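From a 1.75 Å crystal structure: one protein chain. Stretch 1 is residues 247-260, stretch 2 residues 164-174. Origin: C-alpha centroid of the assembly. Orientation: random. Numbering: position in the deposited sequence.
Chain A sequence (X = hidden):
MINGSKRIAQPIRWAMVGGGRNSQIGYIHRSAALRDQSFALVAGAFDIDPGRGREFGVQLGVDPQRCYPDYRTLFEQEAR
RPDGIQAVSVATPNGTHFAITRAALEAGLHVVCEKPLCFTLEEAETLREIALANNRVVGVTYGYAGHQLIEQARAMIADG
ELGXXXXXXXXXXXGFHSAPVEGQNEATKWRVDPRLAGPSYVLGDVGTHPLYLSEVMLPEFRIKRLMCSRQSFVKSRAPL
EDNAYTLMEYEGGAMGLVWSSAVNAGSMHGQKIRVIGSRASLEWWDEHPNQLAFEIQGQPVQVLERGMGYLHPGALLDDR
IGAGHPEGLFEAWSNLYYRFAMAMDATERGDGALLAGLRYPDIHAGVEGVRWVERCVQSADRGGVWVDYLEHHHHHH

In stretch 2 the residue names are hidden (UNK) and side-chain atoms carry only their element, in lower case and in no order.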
ATOM      1  N   LEU A 247     -11.757  -7.737 -25.054  1.00 13.14           N
ATOM      2  CA  LEU A 247     -12.171  -8.983 -24.387  1.00 13.75           C
ATOM      3  C   LEU A 247     -11.841 -10.155 -25.315  1.00 14.12           C
ATOM      4  O   LEU A 247     -12.134 -10.082 -26.543  1.00 14.82           O
ATOM      5  CB  LEU A 247     -13.660  -8.904 -24.051  1.00 14.25           C
ATOM      6  CG  LEU A 247     -14.193 -10.060 -23.211  1.00 15.15           C
ATOM      7  CD1 LEU A 247     -13.545 -10.091 -21.834  1.00 15.28           C
ATOM      8  CD2 LEU A 247     -15.703  -9.957 -23.073  1.00 16.10           C
ATOM      9  N   MET A 248     -11.207 -11.179 -24.762  1.00 14.30           N
ATOM     10  CA  MET A 248     -10.706 -12.330 -25.547  1.00 14.83           C
ATOM     11  C   MET A 248     -11.177 -13.641 -24.922  1.00 14.90           C
ATOM     12  O   MET A 248     -11.221 -13.751 -23.680  1.00 13.90           O
ATOM     13  CB  MET A 248      -9.178 -12.298 -25.586  1.00 15.54           C
ATOM     14  CG  MET A 248      -8.644 -10.937 -25.947  1.00 15.99           C
ATOM     15  SD  MET A 248      -6.886 -10.974 -26.286  1.00 17.12           S
ATOM     16  CE  MET A 248      -6.212 -11.260 -24.658  1.00 16.36           C
ATOM     17  N   GLU A 249     -11.513 -14.600 -25.776  1.00 14.95           N
ATOM     18  CA  GLU A 249     -11.685 -16.016 -25.388  1.00 16.81           C
ATOM     19  C   GLU A 249     -10.454 -16.770 -25.871  1.00 15.99           C
ATOM     20  O   GLU A 249     -10.165 -16.698 -27.074  1.00 15.25           O
ATOM     21  CB  GLU A 249     -12.925 -16.636 -26.028  1.00 18.78           C
ATOM     22  CG  GLU A 249     -14.176 -15.794 -25.905  1.00 22.06           C
ATOM     23  CD  GLU A 249     -15.393 -16.421 -26.572  1.00 26.02           C
ATOM     24  OE1 GLU A 249     -15.207 -17.423 -27.296  1.00 29.13           O
ATOM     25  OE2 GLU A 249     -16.524 -15.908 -26.368  1.00 27.82           O
ATOM     26  N   TYR A 250      -9.751 -17.430 -24.962  1.00 15.47           N
ATOM     27  CA  TYR A 250      -8.642 -18.351 -25.297  1.00 16.15           C
ATOM     28  C   TYR A 250      -9.221 -19.722 -25.647  1.00 17.23           C
ATOM     29  O   TYR A 250     -10.313 -20.069 -25.150  1.00 16.62           O
ATOM     30  CB  TYR A 250      -7.671 -18.478 -24.130  1.00 15.41           C
ATOM     31  CG  TYR A 250      -6.964 -17.203 -23.757  1.00 15.31           C
ATOM     32  CD1 TYR A 250      -5.864 -16.763 -24.474  1.00 15.75           C
ATOM     33  CD2 TYR A 250      -7.377 -16.438 -22.679  1.00 15.01           C
ATOM     34  CE1 TYR A 250      -5.201 -15.598 -24.140  1.00 15.55           C
ATOM     35  CE2 TYR A 250      -6.717 -15.271 -22.330  1.00 14.98           C
ATOM     36  CZ  TYR A 250      -5.622 -14.851 -23.059  1.00 15.03           C
ATOM     37  OH  TYR A 250      -4.944 -13.706 -22.743  1.00 15.80           O
ATOM     38  N   GLU A 251      -8.494 -20.490 -26.467  1.00 19.13           N
ATOM     39  CA  GLU A 251      -8.772 -21.939 -26.654  1.00 20.87           C
ATOM     40  C   GLU A 251      -8.736 -22.579 -25.266  1.00 19.52           C
ATOM     41  O   GLU A 251      -7.768 -22.315 -24.528  1.00 19.50           O
ATOM     42  CB  GLU A 251      -7.752 -22.602 -27.587  1.00 23.20           C
ATOM     43  CG  GLU A 251      -7.816 -22.127 -29.027  1.00 26.69           C
ATOM     44  CD  GLU A 251      -9.045 -22.543 -29.822  1.00 29.91           C
ATOM     45  OE1 GLU A 251      -9.816 -23.403 -29.336  1.00 32.94           O
ATOM     46  OE2 GLU A 251      -9.232 -21.992 -30.928  1.00 33.55           O
ATOM     47  N   GLY A 252      -9.758 -23.359 -24.911  1.00 19.62           N
ATOM     48  CA  GLY A 252      -9.830 -24.075 -23.620  1.00 19.57           C
ATOM     49  C   GLY A 252     -10.734 -23.365 -22.621  1.00 19.24           C
ATOM     50  O   GLY A 252     -11.043 -23.963 -21.575  1.00 18.95           O
ATOM     51  N   GLY A 253     -11.178 -22.144 -22.926  1.00 18.42           N
ATOM     52  CA  GLY A 253     -12.277 -21.486 -22.194  1.00 17.70           C
ATOM     53  C   GLY A 253     -11.830 -20.341 -21.293  1.00 16.94           C
ATOM     54  O   GLY A 253     -12.723 -19.609 -20.817  1.00 15.81           O
ATOM     55  N   ALA A 254     -10.527 -20.158 -21.059  1.00 15.94           N
ATOM     56  CA  ALA A 254     -10.013 -19.011 -20.269  1.00 15.19           C
ATOM     57  C   ALA A 254     -10.406 -17.704 -20.968  1.00 13.56           C
ATOM     58  O   ALA A 254     -10.598 -17.701 -22.197  1.00 13.72           O
ATOM     59  CB  ALA A 254      -8.520 -19.096 -20.053  1.00 15.51           C
ATOM     60  N   MET A 255     -10.552 -16.627 -20.204  1.00 12.61           N
ATOM     61  CA  MET A 255     -10.907 -15.285 -20.731  1.00 12.98           C
ATOM     62  C   MET A 255      -9.735 -14.330 -20.515  1.00 12.61           C
ATOM     63  O   MET A 255      -9.008 -14.483 -19.518  1.00 12.27           O
ATOM     64  CB  MET A 255     -12.149 -14.721 -20.034  1.00 13.52           C
ATOM     65  CG  MET A 255     -13.390 -15.576 -20.215  1.00 13.71           C
ATOM     66  SD  MET A 255     -13.891 -15.738 -21.956  1.00 15.22           S
ATOM     67  CE  MET A 255     -14.525 -14.101 -22.296  1.00 15.33           C
ATOM     68  N   GLY A 256      -9.591 -13.376 -21.423  1.00 11.96           N
ATOM     69  CA  GLY A 256      -8.577 -12.319 -21.349  1.00 11.81           C
ATOM     70  C   GLY A 256      -9.237 -10.965 -21.448  1.00 12.07           C
ATOM     71  O   GLY A 256     -10.208 -10.809 -22.220  1.00 11.96           O
ATOM     72  N   LEU A 257      -8.721  -9.992 -20.713  1.00 12.12           N
ATOM     73  CA  LEU A 257      -9.226  -8.612 -20.788  1.00 12.03           C
ATOM     74  C   LEU A 257      -8.021  -7.691 -20.850  1.00 11.82           C
ATOM     75  O   LEU A 257      -7.121  -7.881 -20.017  1.00 11.82           O
ATOM     76  CB  LEU A 257     -10.078  -8.337 -19.550  1.00 12.28           C
ATOM     77  CG  LEU A 257     -10.572  -6.901 -19.390  1.00 12.82           C
ATOM     78  CD1 LEU A 257     -11.545  -6.518 -20.489  1.00 13.72           C
ATOM     79  CD2 LEU A 257     -11.208  -6.723 -18.023  1.00 12.70           C
ATOM     80  N   VAL A 258      -8.013  -6.761 -21.802  1.00 11.69           N
ATOM     81  CA  VAL A 258      -6.953  -5.715 -21.892  1.00 11.30           C
ATOM     82  C   VAL A 258      -7.629  -4.349 -21.870  1.00 11.39           C
ATOM     83  O   VAL A 258      -8.453  -4.061 -22.768  1.00 11.73           O
ATOM     84  CB  VAL A 258      -6.064  -5.852 -23.138  1.00 11.44           C
ATOM     85  CG1 VAL A 258      -4.892  -4.880 -23.091  1.00 11.41           C
ATOM     86  CG2 VAL A 258      -5.576  -7.280 -23.329  1.00 11.98           C
ATOM     87  N   TRP A 259      -7.302  -3.544 -20.864  1.00 10.55           N
ATOM     88  CA  TRP A 259      -7.676  -2.115 -20.824  1.00 10.57           C
ATOM     89  C   TRP A 259      -6.463  -1.285 -21.249  1.00 10.79           C
ATOM     90  O   TRP A 259      -5.457  -1.282 -20.521  1.00 11.29           O
ATOM     91  CB  TRP A 259      -8.211  -1.726 -19.441  1.00 10.57           C
ATOM     92  CG  TRP A 259      -8.509  -0.267 -19.335  1.00 10.56           C
ATOM     93  CD1 TRP A 259      -8.971   0.554 -20.323  1.00 10.81           C
ATOM     94  CD2 TRP A 259      -8.371   0.555 -18.164  1.00 10.63           C
ATOM     95  NE1 TRP A 259      -9.122   1.832 -19.851  1.00 10.74           N
ATOM     96  CE2 TRP A 259      -8.762   1.859 -18.529  1.00 10.57           C
ATOM     97  CE3 TRP A 259      -7.975   0.308 -16.843  1.00 10.70           C
ATOM     98  CZ2 TRP A 259      -8.760   2.910 -17.615  1.00 10.63           C
ATOM     99  CZ3 TRP A 259      -7.973   1.345 -15.940  1.00 10.68           C
ATOM    100  CH2 TRP A 259      -8.362   2.632 -16.324  1.00 10.65           C
ATOM    101  N   SER A 260      -6.530  -0.655 -22.425  1.00 10.92           N
ATOM    102  CA  SER A 260      -5.490   0.248 -22.980  1.00 10.96           C
ATOM    103  C   SER A 260      -5.956   1.693 -22.803  1.00 10.83           C
ATOM    104  O   SER A 260      -7.085   1.988 -23.228  1.00 10.88           O
ATOM    105  CB  SER A 260      -5.230  -0.057 -24.445  1.00 10.71           C
ATOM    106  OG  SER A 260      -4.935  -1.431 -24.647  1.00 11.17           O
ATOM    107  N   UNK A 164      -5.618 -24.524 -12.757  1.00 16.93           N
ATOM    108  CA  UNK A 164      -6.005 -24.305 -14.174  1.00 18.37           C
ATOM    109  C   UNK A 164      -6.274 -22.811 -14.377  1.00 16.48           C
ATOM    110  O   UNK A 164      -6.949 -22.179 -13.539  1.00 15.39           O
ATOM    111  o   UNK A 164     -10.111 -26.610 -13.262  1.00 36.29           O
ATOM    112  o   UNK A 164      -9.766 -26.256 -15.408  1.00 34.31           O
ATOM    113  c   UNK A 164      -8.461 -24.992 -13.864  1.00 27.68           C
ATOM    114  c   UNK A 164      -9.525 -26.032 -14.202  1.00 30.58           C
ATOM    115  c   UNK A 164      -7.166 -25.204 -14.609  1.00 22.42           C
ATOM    116  N   UNK A 165      -5.729 -22.255 -15.449  1.00 14.35           N
ATOM    117  CA  UNK A 165      -5.812 -20.792 -15.701  1.00 14.47           C
ATOM    118  C   UNK A 165      -7.221 -20.475 -16.203  1.00 13.59           C
ATOM    119  O   UNK A 165      -7.731 -21.188 -17.100  1.00 13.64           O
ATOM    120  c   UNK A 165      -4.772 -18.816 -16.853  1.00 14.98           C
ATOM    121  c   UNK A 165      -3.321 -20.784 -16.204  1.00 15.83           C
ATOM    122  c   UNK A 165      -2.938 -20.378 -14.802  1.00 15.83           C
ATOM    123  c   UNK A 165      -4.707 -20.322 -16.662  1.00 14.83           C
ATOM    124  N   UNK A 166      -7.850 -19.469 -15.607  1.00 12.44           N
ATOM    125  CA  UNK A 166      -9.251 -19.084 -15.901  1.00 12.49           C
ATOM    126  C   UNK A 166      -9.288 -17.706 -16.556  1.00 12.12           C
ATOM    127  O   UNK A 166     -10.035 -17.531 -17.527  1.00 11.90           O
ATOM    128  n   UNK A 166     -12.313 -23.794 -11.373  1.00 14.01           N
ATOM    129  c   UNK A 166     -10.276 -20.555 -14.110  1.00 13.01           C
ATOM    130  c   UNK A 166     -11.040 -20.677 -12.810  1.00 13.49           C
ATOM    131  n   UNK A 166     -12.129 -21.732 -10.406  1.00 14.12           N
ATOM    132  c   UNK A 166     -11.965 -22.522 -11.452  1.00 13.92           C
ATOM    133  c   UNK A 166     -10.078 -19.131 -14.612  1.00 12.51           C
ATOM    134  n   UNK A 166     -11.438 -22.057 -12.575  1.00 13.85           N
ATOM    135  N   UNK A 167      -8.546 -16.746 -16.015  1.00 12.25           N
ATOM    136  CA  UNK A 167      -8.579 -15.355 -16.528  1.00 12.74           C
ATOM    137  C   UNK A 167      -7.192 -14.735 -16.558  1.00 12.48           C
ATOM    138  O   UNK A 167      -6.363 -15.033 -15.679  1.00 11.70           O
ATOM    139  s   UNK A 167     -11.796 -14.221 -14.458  1.00 23.10           S
ATOM    140  c   UNK A 167      -9.467 -14.461 -15.672  1.00 14.27           C
ATOM    141  c   UNK A 167     -10.913 -14.685 -15.920  1.00 16.29           C
ATOM    142  c   UNK A 167     -11.510 -15.759 -13.592  1.00 16.73           C
ATOM    143  N   UNK A 168      -7.000 -13.866 -17.542  1.00 11.87           N
ATOM    144  CA  UNK A 168      -5.787 -13.028 -17.704  1.00 12.18           C
ATOM    145  C   UNK A 168      -6.257 -11.578 -17.833  1.00 11.90           C
ATOM    146  O   UNK A 168      -6.827 -11.239 -18.878  1.00 11.91           O
ATOM    147  c   UNK A 168      -3.588 -12.804 -18.892  1.00 13.03           C
ATOM    148  c   UNK A 168      -4.953 -13.475 -18.916  1.00 12.81           C
ATOM    149  c   UNK A 168      -4.817 -14.992 -18.969  1.00 13.07           C
ATOM    150  N   UNK A 169      -6.049 -10.778 -16.787  1.00 11.98           N
ATOM    151  CA  UNK A 169      -6.488  -9.361 -16.705  1.00 12.41           C
ATOM    152  C   UNK A 169      -5.276  -8.456 -16.885  1.00 12.43           C
ATOM    153  O   UNK A 169      -4.372  -8.487 -16.045  1.00 12.48           O
ATOM    154  c   UNK A 169     -10.738  -9.840 -14.972  1.00 14.13           C
ATOM    155  c   UNK A 169      -8.614  -9.663 -15.460  1.00 13.70           C
ATOM    156  c   UNK A 169      -9.136 -10.640 -16.229  1.00 13.73           C
ATOM    157  c   UNK A 169      -7.241  -9.106 -15.403  1.00 12.60           C
ATOM    158  n   UNK A 169     -10.457 -10.760 -15.894  1.00 14.56           N
ATOM    159  n   UNK A 169      -9.645  -9.157 -14.711  1.00 13.97           N
ATOM    160  N   UNK A 170      -5.289  -7.680 -17.959  1.00 12.49           N
ATOM    161  CA  UNK A 170      -4.153  -6.842 -18.393  1.00 12.78           C
ATOM    162  C   UNK A 170      -4.632  -5.402 -18.500  1.00 13.20           C
ATOM    163  O   UNK A 170      -5.769  -5.169 -18.972  1.00 12.95           O
ATOM    164  s   UNK A 170      -2.823  -9.482 -21.209  1.00 14.06           S
ATOM    165  c   UNK A 170      -4.452 -10.224 -21.309  1.00 13.68           C
ATOM    166  c   UNK A 170      -2.921  -8.649 -19.640  1.00 13.88           C
ATOM    167  c   UNK A 170      -3.639  -7.329 -19.743  1.00 13.62           C
ATOM    168  N   UNK A 171      -3.791  -4.465 -18.073  1.00 12.85           N
ATOM    169  CA  UNK A 171      -4.048  -3.037 -18.318  1.00 12.56           C
ATOM    170  C   UNK A 171      -2.713  -2.338 -18.544  1.00 11.80           C
ATOM    171  O   UNK A 171      -1.693  -2.747 -17.968  1.00 11.19           O
ATOM    172  n   UNK A 171      -4.299  -0.310 -14.499  1.00 14.11           N
ATOM    173  o   UNK A 171      -5.957  -1.810 -14.370  1.00 17.00           O
ATOM    174  c   UNK A 171      -4.147  -2.296 -15.861  1.00 14.02           C
ATOM    175  c   UNK A 171      -4.874  -2.414 -17.193  1.00 13.18           C
ATOM    176  c   UNK A 171      -4.882  -1.448 -14.848  1.00 14.83           C
ATOM    177  N   UNK A 172      -2.742  -1.334 -19.398  1.00 11.21           N
ATOM    178  CA  UNK A 172      -1.720  -0.268 -19.427  1.00 11.06           C
ATOM    179  C   UNK A 172      -2.504   1.029 -19.590  1.00 11.09           C
ATOM    180  O   UNK A 172      -2.897   1.360 -20.715  1.00 10.52           O
ATOM    181  c   UNK A 172      -0.662  -0.541 -20.496  1.00 11.68           C
ATOM    182  c   UNK A 172       0.619   0.233 -20.313  1.00 11.69           C
ATOM    183  c   UNK A 172       2.978   0.493 -20.738  1.00 12.59           C
ATOM    184  c   UNK A 172       0.652   1.421 -19.599  1.00 12.60           C
ATOM    185  c   UNK A 172       1.833   2.132 -19.454  1.00 12.30           C
ATOM    186  c   UNK A 172       2.996   1.662 -20.017  1.00 12.48           C
ATOM    187  c   UNK A 172       1.802  -0.228 -20.872  1.00 12.66           C
ATOM    188  N   UNK A 173      -2.816   1.667 -18.467  1.00 10.73           N
ATOM    189  CA  UNK A 173      -3.797   2.770 -18.379  1.00 10.86           C
ATOM    190  C   UNK A 173      -3.174   3.924 -17.599  1.00 10.93           C
ATOM    191  O   UNK A 173      -3.241   3.922 -16.363  1.00 10.82           O
ATOM    192  c   UNK A 173      -5.065   2.273 -17.728  1.00 10.80           C
ATOM    193  N   UNK A 174      -2.560   4.861 -18.319  1.00 10.75           N
ATOM    194  CA  UNK A 174      -1.946   6.092 -17.770  1.00 10.81           C
ATOM    195  C   UNK A 174      -2.805   7.297 -18.164  1.00 10.88           C
ATOM    196  O   UNK A 174      -3.698   7.145 -19.006  1.00 10.47           O
ATOM    197  n   UNK A 174      -0.101   6.584 -21.861  1.00 11.72           N
ATOM    198  c   UNK A 174      -0.285   7.855 -21.470  1.00 12.14           C
ATOM    199  c   UNK A 174      -0.496   6.227 -18.244  1.00 11.02           C
ATOM    200  c   UNK A 174      -0.177   5.772 -20.764  1.00 11.73           C
ATOM    201  c   UNK A 174      -0.370   6.559 -19.688  1.00 11.26           C
ATOM    202  n   UNK A 174      -0.436   7.861 -20.155  1.00 11.84           N
TER

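Position 164 carries three carbons in a row, the third bearing two oxygens. This carboxylate makes no contact with stretch 1, and the count gives Glu164. Position 165 has four carbons, forked at the first, with one arm two carbons long: Ile165. Its contact is through the backbone, with O lying 3.7 Å from Ala254 CB.

At 166, three carbons lead to a nitrogen and then to a carbon with two more nitrogens, a guanidinium; the residue is Arg166. The side chain points away from stretch 1, but the backbone O accepts a hydrogen bond from Met255 N at 2.9 Å. Position 167 is unbranched: two carbons, a sulfur and a terminal carbon. Its second carbon lies 4.3 Å from Met255 CB, and the thioether identifies Met167.

Position 168 has three carbons, one carrying the other two, and its CB is 3.8 Å from Tyr250 OH. That is Val168, whose CG2 approaches Tyr250 CE2 to 3.9 Å. At 169, one carbon precedes a five-membered ring of three carbons and two nitrogens, an imidazole, hence His169. Leu257 CB sits over one face of this ring, 4.1 Å from His169 CD2.

Position 170 again shows two carbons, a sulfur and a terminal carbon. That last carbon lies 3.7 Å from Val258 CG2, 3.8 Å from Tyr250 OH and 3.9 Å from Met248 CE; the residue is Met170. Position 171 has three carbons, the third bearing one oxygen and one nitrogen, an amide: Gln171. Its OE1 lies at the edge of the Trp259 ring, 3.8 Å from Trp259 CE3.

Position 172 has one carbon followed by a six-carbon ring without a heteroatom, giving Phe172. Its ring end leads away, while its backbone N donates to Trp259 O at 2.9 Å. The single carbon at 173 defines Ala173; CB is 3.4 Å from the centroid of the Trp259 six-membered ring and 6° off its normal, a CH-pi contact. Position 174 has one carbon and another imidazole, His174, out of contact with stretch 1.

The contact is a parallel strand pairing, with axes 6° apart and six backbone hydrogen bonds. Met255, Leu257 and Trp259 each donate and accept, so the ladder alternates direction along its length. One face gathers Leu257, Trp259, His169 and Gln171; the other carries Val258 and Met170, joined there by Met248 and Tyr250 from the preceding strand. Gly256 leaves room on this second face: an ideal CB would fall 2.8 Å from Met248 CE.

Stretch 2 (164-174) EIRMVHMQFAH
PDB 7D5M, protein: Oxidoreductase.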